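Local coordinates for protein putative sulfatase yidJ (PDB 2QZU) that probably hydrolyses sulfate esters as a metal-dependent member of the sulfatase family, although its natural substrate is not established, at residues 48-56 against 280-291; 171-179 against 229-238. All coordinates share one frame; numbering follows the deposited sequence.

Interaction 1 (48-56 against 280-291)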
loop_
_atom_site.group_PDB
_atom_site.type_symbol
_atom_site.label_atom_id
_atom_site.label_comp_id
_atom_site.label_asym_id
_atom_site.label_seq_id
_atom_site.Cartn_x
_atom_site.Cartn_y
_atom_site.Cartn_z
ATOM N N LYS A 48 -27.567 5.508 10.984
ATOM C CA LYS A 48 -27.572 4.350 10.097
ATOM C C LYS A 48 -26.330 3.479 10.271
ATOM O O LYS A 48 -26.375 2.274 10.028
ATOM C CB LYS A 48 -27.673 4.793 8.635
ATOM C CG LYS A 48 -28.989 5.465 8.274
ATOM C CD LYS A 48 -29.039 5.825 6.799
ATOM C CE LYS A 48 -30.360 6.487 6.434
ATOM N NZ LYS A 48 -30.430 6.833 4.984
ATOM N N GLU A 49 -25.223 4.091 10.690
ATOM C CA GLU A 49 -23.971 3.364 10.880
ATOM C C GLU A 49 -23.342 3.723 12.221
ATOM O O GLU A 49 -23.487 4.850 12.701
ATOM C CB GLU A 49 -23.001 3.685 9.736
ATOM C CG GLU A 49 -23.606 3.431 8.362
ATOM C CD GLU A 49 -22.659 3.730 7.214
ATOM O OE1 GLU A 49 -23.141 3.801 6.065
ATOM O OE2 GLU A 49 -21.440 3.880 7.449
ATOM N N PRO A 50 -22.631 2.769 12.843
ATOM C CA PRO A 50 -21.992 3.004 14.140
ATOM C C PRO A 50 -20.662 3.751 14.084
ATOM O O PRO A 50 -19.706 3.390 14.777
ATOM C CB PRO A 50 -21.841 1.597 14.698
ATOM C CG PRO A 50 -21.486 0.823 13.475
ATOM C CD PRO A 50 -22.446 1.367 12.420
ATOM N N VAL A 51 -20.592 4.786 13.256
ATOM C CA VAL A 51 -19.371 5.568 13.162
ATOM C C VAL A 51 -19.495 6.732 14.143
ATOM O O VAL A 51 -20.569 7.319 14.293
ATOM C CB VAL A 51 -19.143 6.086 11.718
ATOM C CG1 VAL A 51 -20.292 6.982 11.283
ATOM C CG2 VAL A 51 -17.816 6.824 11.640
ATOM N N LYS A 52 -18.396 7.051 14.822
ATOM C CA LYS A 52 -18.390 8.124 15.807
ATOM C C LYS A 52 -17.913 9.449 15.235
ATOM O O LYS A 52 -16.767 9.570 14.802
ATOM C CB LYS A 52 -17.515 7.728 16.997
ATOM C CG LYS A 52 -17.997 6.471 17.710
ATOM C CD LYS A 52 -17.089 6.102 18.866
ATOM C CE LYS A 52 -17.595 4.858 19.580
ATOM N NZ LYS A 52 -18.961 5.060 20.137
ATOM N N THR A 53 -18.807 10.436 15.239
ATOM C CA THR A 53 -18.517 11.778 14.739
ATOM C C THR A 53 -19.140 12.787 15.704
ATOM O O THR A 53 -20.040 13.541 15.341
ATOM C CB THR A 53 -19.120 12.000 13.328
ATOM O OG1 THR A 53 -20.542 11.821 13.370
ATOM C CG2 THR A 53 -18.524 11.017 12.334
ATOM N N PRO A 54 -18.656 12.817 16.952
ATOM C CA PRO A 54 -19.220 13.756 17.925
ATOM C C PRO A 54 -19.164 15.240 17.551
ATOM O O PRO A 54 -20.083 15.996 17.870
ATOM C CB PRO A 54 -18.442 13.437 19.202
ATOM C CG PRO A 54 -17.105 12.975 18.682
ATOM C CD PRO A 54 -17.514 12.081 17.526
ATOM N N HIS A 55 -18.101 15.664 16.878
ATOM C CA HIS A 55 -17.977 17.073 16.517
ATOM C C HIS A 55 -18.901 17.474 15.371
ATOM O O HIS A 55 -19.467 18.569 15.377
ATOM C CB HIS A 55 -16.514 17.388 16.207
ATOM C CG HIS A 55 -15.607 17.170 17.377
ATOM N ND1 HIS A 55 -15.626 17.979 18.492
ATOM C CD2 HIS A 55 -14.705 16.194 17.637
ATOM C CE1 HIS A 55 -14.778 17.511 19.389
ATOM N NE2 HIS A 55 -14.205 16.427 18.894
ATOM N N LEU A 56 -19.072 16.589 14.395
ATOM C CA LEU A 56 -19.972 16.880 13.292
ATOM C C LEU A 56 -21.412 16.804 13.795
ATOM O O LEU A 56 -22.279 17.532 13.312
ATOM C CB LEU A 56 -19.757 15.892 12.141
ATOM C CG LEU A 56 -18.443 16.083 11.380
ATOM C CD1 LEU A 56 -18.308 15.008 10.316
ATOM C CD2 LEU A 56 -18.419 17.467 10.743
ATOM N N TYR A 280 -13.835 4.063 9.011
ATOM C CA TYR A 280 -14.461 4.751 10.137
ATOM C C TYR A 280 -13.407 5.455 10.995
ATOM O O TYR A 280 -13.656 6.545 11.507
ATOM C CB TYR A 280 -15.270 3.777 11.007
ATOM C CG TYR A 280 -16.575 3.286 10.401
ATOM C CD1 TYR A 280 -17.189 3.961 9.344
ATOM C CD2 TYR A 280 -17.218 2.159 10.923
ATOM C CE1 TYR A 280 -18.414 3.523 8.824
ATOM C CE2 TYR A 280 -18.435 1.718 10.416
ATOM C CZ TYR A 280 -19.026 2.404 9.369
ATOM O OH TYR A 280 -20.229 1.968 8.878
ATOM N N ALA A 281 -12.235 4.838 11.145
ATOM C CA ALA A 281 -11.157 5.433 11.937
ATOM C C ALA A 281 -10.768 6.779 11.331
ATOM O O ALA A 281 -10.597 7.767 12.049
ATOM C CB ALA A 281 -9.933 4.497 11.979
ATOM N N CYS A 282 -10.644 6.811 10.006
ATOM C CA CYS A 282 -10.293 8.039 9.301
ATOM C C CYS A 282 -11.344 9.105 9.540
ATOM O O CYS A 282 -11.017 10.258 9.805
ATOM C CB CYS A 282 -10.171 7.786 7.796
ATOM S SG CYS A 282 -8.645 6.946 7.277
ATOM N N ILE A 283 -12.610 8.712 9.436
ATOM C CA ILE A 283 -13.707 9.641 9.640
ATOM C C ILE A 283 -13.698 10.219 11.048
ATOM O O ILE A 283 -13.853 11.425 11.227
ATOM C CB ILE A 283 -15.056 8.962 9.349
ATOM C CG1 ILE A 283 -15.205 8.781 7.837
ATOM C CG2 ILE A 283 -16.197 9.789 9.925
ATOM C CD1 ILE A 283 -16.491 8.093 7.400
ATOM N N THR A 284 -13.506 9.365 12.047
ATOM C CA THR A 284 -13.472 9.845 13.418
ATOM C C THR A 284 -12.293 10.797 13.616
ATOM O O THR A 284 -12.407 11.795 14.326
ATOM C CB THR A 284 -13.399 8.664 14.403
ATOM O OG1 THR A 284 -14.622 7.922 14.322
ATOM C CG2 THR A 284 -13.218 9.160 15.833
ATOM N N GLY A 285 -11.172 10.502 12.961
ATOM C CA GLY A 285 -10.008 11.366 13.061
ATOM C C GLY A 285 -10.294 12.701 12.393
ATOM O O GLY A 285 -9.940 13.762 12.907
ATOM N N VAL A 286 -10.934 12.650 11.231
ATOM C CA VAL A 286 -11.282 13.873 10.517
ATOM C C VAL A 286 -12.220 14.684 11.412
ATOM O O VAL A 286 -12.058 15.893 11.566
ATOM C CB VAL A 286 -11.972 13.551 9.166
ATOM C CG1 VAL A 286 -12.728 14.768 8.647
ATOM C CG2 VAL A 286 -10.920 13.133 8.140
ATOM N N ASP A 287 -13.185 13.996 12.014
ATOM C CA ASP A 287 -14.164 14.622 12.898
ATOM C C ASP A 287 -13.495 15.411 14.022
ATOM O O ASP A 287 -13.862 16.554 14.297
ATOM C CB ASP A 287 -15.075 13.548 13.501
ATOM C CG ASP A 287 -16.160 14.129 14.391
ATOM O OD1 ASP A 287 -17.157 14.656 13.853
ATOM O OD2 ASP A 287 -16.010 14.059 15.630
ATOM N N GLU A 288 -12.505 14.803 14.666
ATOM C CA GLU A 288 -11.810 15.463 15.763
ATOM C C GLU A 288 -11.121 16.743 15.307
ATOM O O GLU A 288 -11.124 17.749 16.019
ATOM C CB GLU A 288 -10.790 14.511 16.398
ATOM C CG GLU A 288 -9.987 15.142 17.526
ATOM C CD GLU A 288 -9.276 14.114 18.385
ATOM O OE1 GLU A 288 -9.964 13.370 19.112
ATOM O OE2 GLU A 288 -8.032 14.050 18.330
ATOM N N ASN A 289 -10.536 16.717 14.116
ATOM C CA ASN A 289 -9.861 17.903 13.618
ATOM C C ASN A 289 -10.847 18.976 13.166
ATOM O O ASN A 289 -10.543 20.165 13.226
ATOM C CB ASN A 289 -8.870 17.506 12.524
ATOM C CG ASN A 289 -7.626 16.866 13.106
ATOM O OD1 ASN A 289 -6.855 17.527 13.805
ATOM N ND2 ASN A 289 -7.440 15.572 12.857
ATOM N N VAL A 290 -12.034 18.562 12.731
ATOM C CA VAL A 290 -13.059 19.528 12.355
ATOM C C VAL A 290 -13.453 20.215 13.666
ATOM O O VAL A 290 -13.685 21.423 13.708
ATOM C CB VAL A 290 -14.303 18.843 11.743
ATOM C CG1 VAL A 290 -15.461 19.835 11.666
ATOM C CG2 VAL A 290 -13.973 18.322 10.345
ATOM N N GLY A 291 -13.505 19.429 14.738
ATOM C CA GLY A 291 -13.849 19.965 16.045
ATOM C C GLY A 291 -12.864 21.035 16.488
ATOM O O GLY A 291 -13.249 22.028 17.112
#
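V51 presses its CG2 methyl between Y280 and I283, 3.7 Å from Y280 CD1 and 3.8 Å from I283 CG2. That methyl stands anti to the backbone N, while V51 CB lies over one face of the Y280 ring, 4.0 Å from the ring centroid, as a CH-pi contact. Valine is short enough for CB to rest on the ring while the one methyl CG2 reaches the isoleucine. T53 CG2 extends the apolar seam to I283 CG2, and L56 CD2 continues it to V290 CG1; L56 and V290 both rest on F310 of strand 306-311. Here the start of helix 54-61 packs on the long helix 267-299 on one side of the sulfatase alpha/beta core.

D287, with CG anti to its N (chi1 -178°), reaches across to the first turn of helix 54-61. D287 OD2 receives H55 N (2.9 Å) through its syn lone pair, and D287 OD1 receives L56 N (2.8 Å). Two bonds, one on each oxygen, fix the rotation of the buried carboxylate, and the helix N-terminus probably favours its negative charge. Lacking a side chain, G291 lets its CA lie over the H55 ring.

Toward the edge, T284 OG1 donates to a lone pair of K52 O (2.7 Å) and also bonds Y246. Y280 OH meets E49 OE2 (2.7 Å) from above the carboxylate plane, while E49 OE1 is salt-bridged to R39.

Interaction 2 (171-179 against 229-238)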
loop_
_atom_site.group_PDB
_atom_site.type_symbol
_atom_site.label_atom_id
_atom_site.label_comp_id
_atom_site.label_asym_id
_atom_site.label_seq_id
_atom_site.Cartn_x
_atom_site.Cartn_y
_atom_site.Cartn_z
ATOM N N ALA A 171 -1.275 24.200 0.046
ATOM C CA ALA A 171 -1.967 23.126 -0.635
ATOM C C ALA A 171 -1.112 22.294 -1.571
ATOM O O ALA A 171 0.090 22.527 -1.726
ATOM C CB ALA A 171 -3.131 23.722 -1.411
ATOM N N TYR A 172 -1.762 21.315 -2.192
ATOM C CA TYR A 172 -1.116 20.423 -3.145
ATOM C C TYR A 172 -2.142 19.967 -4.187
ATOM O O TYR A 172 -3.328 20.296 -4.082
ATOM C CB TYR A 172 -0.526 19.211 -2.414
ATOM C CG TYR A 172 -1.535 18.411 -1.622
ATOM C CD1 TYR A 172 -1.939 18.814 -0.345
ATOM C CD2 TYR A 172 -2.102 17.251 -2.154
ATOM C CE1 TYR A 172 -2.883 18.076 0.379
ATOM C CE2 TYR A 172 -3.038 16.510 -1.442
ATOM C CZ TYR A 172 -3.424 16.927 -0.177
ATOM O OH TYR A 172 -4.343 16.188 0.532
ATOM N N GLY A 173 -1.682 19.238 -5.205
ATOM C CA GLY A 173 -2.581 18.742 -6.239
ATOM C C GLY A 173 -3.330 17.559 -5.658
ATOM O O GLY A 173 -4.511 17.656 -5.331
ATOM N N THR A 174 -2.642 16.425 -5.557
ATOM C CA THR A 174 -3.202 15.234 -4.932
ATOM C C THR A 174 -2.014 14.414 -4.443
ATOM O O THR A 174 -0.939 14.448 -5.043
ATOM C CB THR A 174 -4.132 14.421 -5.878
ATOM O OG1 THR A 174 -4.899 13.495 -5.090
ATOM C CG2 THR A 174 -3.340 13.666 -6.931
ATOM N N TYR A 175 -2.202 13.711 -3.331
ATOM C CA TYR A 175 -1.140 12.927 -2.694
ATOM C C TYR A 175 -1.858 12.183 -1.576
ATOM O O TYR A 175 -2.537 12.812 -0.756
ATOM C CB TYR A 175 -0.105 13.891 -2.115
ATOM C CG TYR A 175 1.035 13.260 -1.353
ATOM C CD1 TYR A 175 2.238 12.939 -1.986
ATOM C CD2 TYR A 175 0.933 13.041 0.019
ATOM C CE1 TYR A 175 3.315 12.423 -1.259
ATOM C CE2 TYR A 175 1.992 12.526 0.745
ATOM C CZ TYR A 175 3.178 12.225 0.107
ATOM O OH TYR A 175 4.235 11.758 0.853
ATOM N N ASP A 176 -1.676 10.865 -1.504
ATOM C CA ASP A 176 -2.423 10.074 -0.535
ATOM C C ASP A 176 -1.731 9.363 0.617
ATOM O O ASP A 176 -2.354 8.534 1.280
ATOM C CB ASP A 176 -3.293 9.067 -1.296
ATOM C CG ASP A 176 -4.063 9.714 -2.438
ATOM O OD1 ASP A 176 -4.477 10.879 -2.284
ATOM O OD2 ASP A 176 -4.262 9.065 -3.487
ATOM N N TYR A 177 -0.459 9.670 0.862
ATOM C CA TYR A 177 0.239 9.060 1.990
ATOM C C TYR A 177 -0.001 10.042 3.143
ATOM O O TYR A 177 0.824 10.911 3.422
ATOM C CB TYR A 177 1.735 8.924 1.693
ATOM C CG TYR A 177 2.480 8.192 2.782
ATOM C CD1 TYR A 177 2.339 6.811 2.941
ATOM C CD2 TYR A 177 3.272 8.886 3.693
ATOM C CE1 TYR A 177 2.968 6.141 3.988
ATOM C CE2 TYR A 177 3.905 8.229 4.742
ATOM C CZ TYR A 177 3.746 6.859 4.886
ATOM O OH TYR A 177 4.353 6.216 5.940
ATOM N N HIS A 178 -1.152 9.890 3.796
ATOM C CA HIS A 178 -1.590 10.774 4.881
ATOM C C HIS A 178 -0.654 10.987 6.064
ATOM O O HIS A 178 -0.713 12.033 6.718
ATOM C CB HIS A 178 -2.935 10.289 5.420
ATOM C CG HIS A 178 -3.963 10.059 4.360
ATOM N ND1 HIS A 178 -4.802 8.963 4.364
ATOM C CD2 HIS A 178 -4.301 10.787 3.270
ATOM C CE1 HIS A 178 -5.610 9.027 3.322
ATOM N NE2 HIS A 178 -5.329 10.124 2.641
ATOM N N LEU A 179 0.195 10.003 6.346
ATOM C CA LEU A 179 1.119 10.084 7.476
ATOM C C LEU A 179 2.309 11.017 7.256
ATOM O O LEU A 179 2.992 11.391 8.209
ATOM C CB LEU A 179 1.621 8.684 7.840
ATOM C CG LEU A 179 0.533 7.660 8.187
ATOM C CD1 LEU A 179 1.160 6.294 8.418
ATOM C CD2 LEU A 179 -0.230 8.119 9.414
ATOM N N ASN A 229 -7.837 15.167 3.007
ATOM C CA ASN A 229 -7.771 13.984 2.156
ATOM C C ASN A 229 -8.511 12.780 2.747
ATOM O O ASN A 229 -9.391 12.214 2.097
ATOM C CB ASN A 229 -6.310 13.639 1.849
ATOM C CG ASN A 229 -6.150 12.943 0.509
ATOM O OD1 ASN A 229 -6.919 12.046 0.174
ATOM N ND2 ASN A 229 -5.149 13.354 -0.262
ATOM N N PRO A 230 -8.163 12.356 3.978
ATOM C CA PRO A 230 -8.901 11.209 4.524
ATOM C C PRO A 230 -10.374 11.629 4.581
ATOM O O PRO A 230 -10.666 12.814 4.714
ATOM C CB PRO A 230 -8.311 11.049 5.924
ATOM C CG PRO A 230 -6.911 11.603 5.784
ATOM C CD PRO A 230 -7.122 12.821 4.914
ATOM N N PRO A 231 -11.318 10.673 4.525
ATOM C CA PRO A 231 -11.176 9.218 4.438
ATOM C C PRO A 231 -10.858 8.615 3.068
ATOM O O PRO A 231 -11.195 7.462 2.811
ATOM C CB PRO A 231 -12.505 8.721 4.991
ATOM C CG PRO A 231 -13.461 9.734 4.461
ATOM C CD PRO A 231 -12.738 11.045 4.681
ATOM N N HIS A 232 -10.224 9.387 2.192
ATOM C CA HIS A 232 -9.835 8.876 0.879
ATOM C C HIS A 232 -8.754 7.824 1.132
ATOM O O HIS A 232 -8.100 7.846 2.175
ATOM C CB HIS A 232 -9.304 10.017 0.008
ATOM C CG HIS A 232 -8.828 9.585 -1.345
ATOM N ND1 HIS A 232 -7.534 9.172 -1.581
ATOM C CD2 HIS A 232 -9.463 9.534 -2.539
ATOM C CE1 HIS A 232 -7.392 8.891 -2.864
ATOM N NE2 HIS A 232 -8.548 9.101 -3.468
ATOM N N THR A 233 -8.557 6.917 0.179
ATOM C CA THR A 233 -7.599 5.836 0.354
ATOM C C THR A 233 -6.274 6.125 0.968
ATOM O O THR A 233 -5.701 7.214 0.851
ATOM C CB THR A 233 -7.337 5.042 -0.920
ATOM O OG1 THR A 233 -7.175 5.940 -2.018
ATOM C CG2 THR A 233 -8.476 4.055 -1.162
ATOM N N GLY A 234 -5.778 5.042 1.546
ATOM C CA GLY A 234 -4.578 5.039 2.322
ATOM C C GLY A 234 -5.435 4.973 3.566
ATOM O O GLY A 234 -5.230 5.718 4.514
ATOM N N TYR A 235 -6.456 4.107 3.515
ATOM C CA TYR A 235 -7.394 3.949 4.629
ATOM C C TYR A 235 -6.669 3.593 5.915
ATOM O O TYR A 235 -7.079 4.009 6.996
ATOM C CB TYR A 235 -8.438 2.851 4.357
ATOM C CG TYR A 235 -9.394 3.104 3.204
ATOM C CD1 TYR A 235 -10.068 4.322 3.069
ATOM C CD2 TYR A 235 -9.640 2.108 2.258
ATOM C CE1 TYR A 235 -10.964 4.535 2.014
ATOM C CE2 TYR A 235 -10.528 2.310 1.208
ATOM C CZ TYR A 235 -11.186 3.523 1.087
ATOM O OH TYR A 235 -12.052 3.710 0.032
ATOM N N GLU A 236 -5.595 2.819 5.796
ATOM C CA GLU A 236 -4.835 2.398 6.968
ATOM C C GLU A 236 -3.909 3.485 7.493
ATOM O O GLU A 236 -3.367 3.376 8.596
ATOM C CB GLU A 236 -4.001 1.154 6.643
ATOM C CG GLU A 236 -2.655 1.446 5.968
ATOM C CD GLU A 236 -2.748 1.673 4.470
ATOM O OE1 GLU A 236 -3.863 1.911 3.958
ATOM O OE2 GLU A 236 -1.693 1.622 3.797
ATOM N N LEU A 237 -3.728 4.536 6.699
ATOM C CA LEU A 237 -2.836 5.625 7.074
ATOM C C LEU A 237 -3.553 6.653 7.950
ATOM O O LEU A 237 -3.826 7.789 7.536
ATOM C CB LEU A 237 -2.274 6.267 5.807
ATOM C CG LEU A 237 -1.571 5.292 4.854
ATOM C CD1 LEU A 237 -1.194 6.022 3.583
ATOM C CD2 LEU A 237 -0.334 4.694 5.522
ATOM N N VAL A 238 -3.856 6.222 9.169
ATOM C CA VAL A 238 -4.544 7.029 10.165
ATOM C C VAL A 238 -3.942 6.667 11.522
ATOM O O VAL A 238 -3.575 5.511 11.756
ATOM C CB VAL A 238 -6.069 6.729 10.147
ATOM C CG1 VAL A 238 -6.318 5.230 10.295
ATOM C CG2 VAL A 238 -6.775 7.514 11.242
HETATM O O HOH W 1 -6.889 12.021 -2.676
HETATM O O HOH W 2 -4.837 6.388 -3.114
#
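Two loops that follow parallel strands of the central sheet meet here, at the C-terminal ends of the strands, the side on which the alkaline phosphatase clan usually carries its active site: 171-179 leaves the outermost strand 168-172, and the loop 229-238 runs on from strand 222-228. H178 is the centre. P230 CG sits over the middle of its imidazole, 3.5 Å from the ring centroid and 6° off the normal, while D176 O covers the opposite face. With CG anti to the carbonyl carbon (chi1 -51°), the flat ring enters this slot edge-on to a row of carbonyls. H178 ND1 gives a weak bond to G234 O (3.3 Å), and H178 CE1 lies 3.0 Å from H232 O, a buried carbonyl oxygen with no hydrogen-bonding partner in the model. A histidine suits the place, offering both flat faces and a polar rim.

N229 ties the strand exit to the loop. N229 ND2 donates to Y172 OH (3.1 Å), at the edge of the tyrosine ring, whose plane is nearly parallel to that of the amide, and to the anti lone pair of D176 OD1 (3.3 Å); the D176 carboxylate stands almost perpendicular to the amide. One water donates to both D176 OD1 and N229 OD1, and a second links D176 OD2 with T233 OG1.

L237 makes the apolar end, L237 CD1 3.7 Å from Y177 CD1 and L237 CD2 3.6 Å from L179 CD1. G234, at positive phi, opens the type I turn that brings L237 there.

Y177 OH bonds G370 O of the second subunit, whose P26 packs on L237. On the helix side, P231, after a cis peptide, rests on Y279 and C282 of helix 267-299, while P230 touches P201 and Y172 touches E204, both of helix 200-213.

How the interactions relate
Helix 267-299 joins the two contacts: its C282 and V286, which take no part in interaction 1, pack against P230, P231, Y235 and V238, so one helix carries interaction 1 on one flank and supports interaction 2 on another, with centres about 16 Å apart. Interaction 1 is partly buried, and its chemistry is that of a helix start on a helix, an apolar seam with a carboxylate on backbone N-H groups. Interaction 2 is more deeply buried within the dimer, lacks regular structure in most of its length, and relies on a sandwiched imidazole, an amide, a carboxylate and two waters, with a leucine patch at one end. Only interaction 2 touches the second subunit.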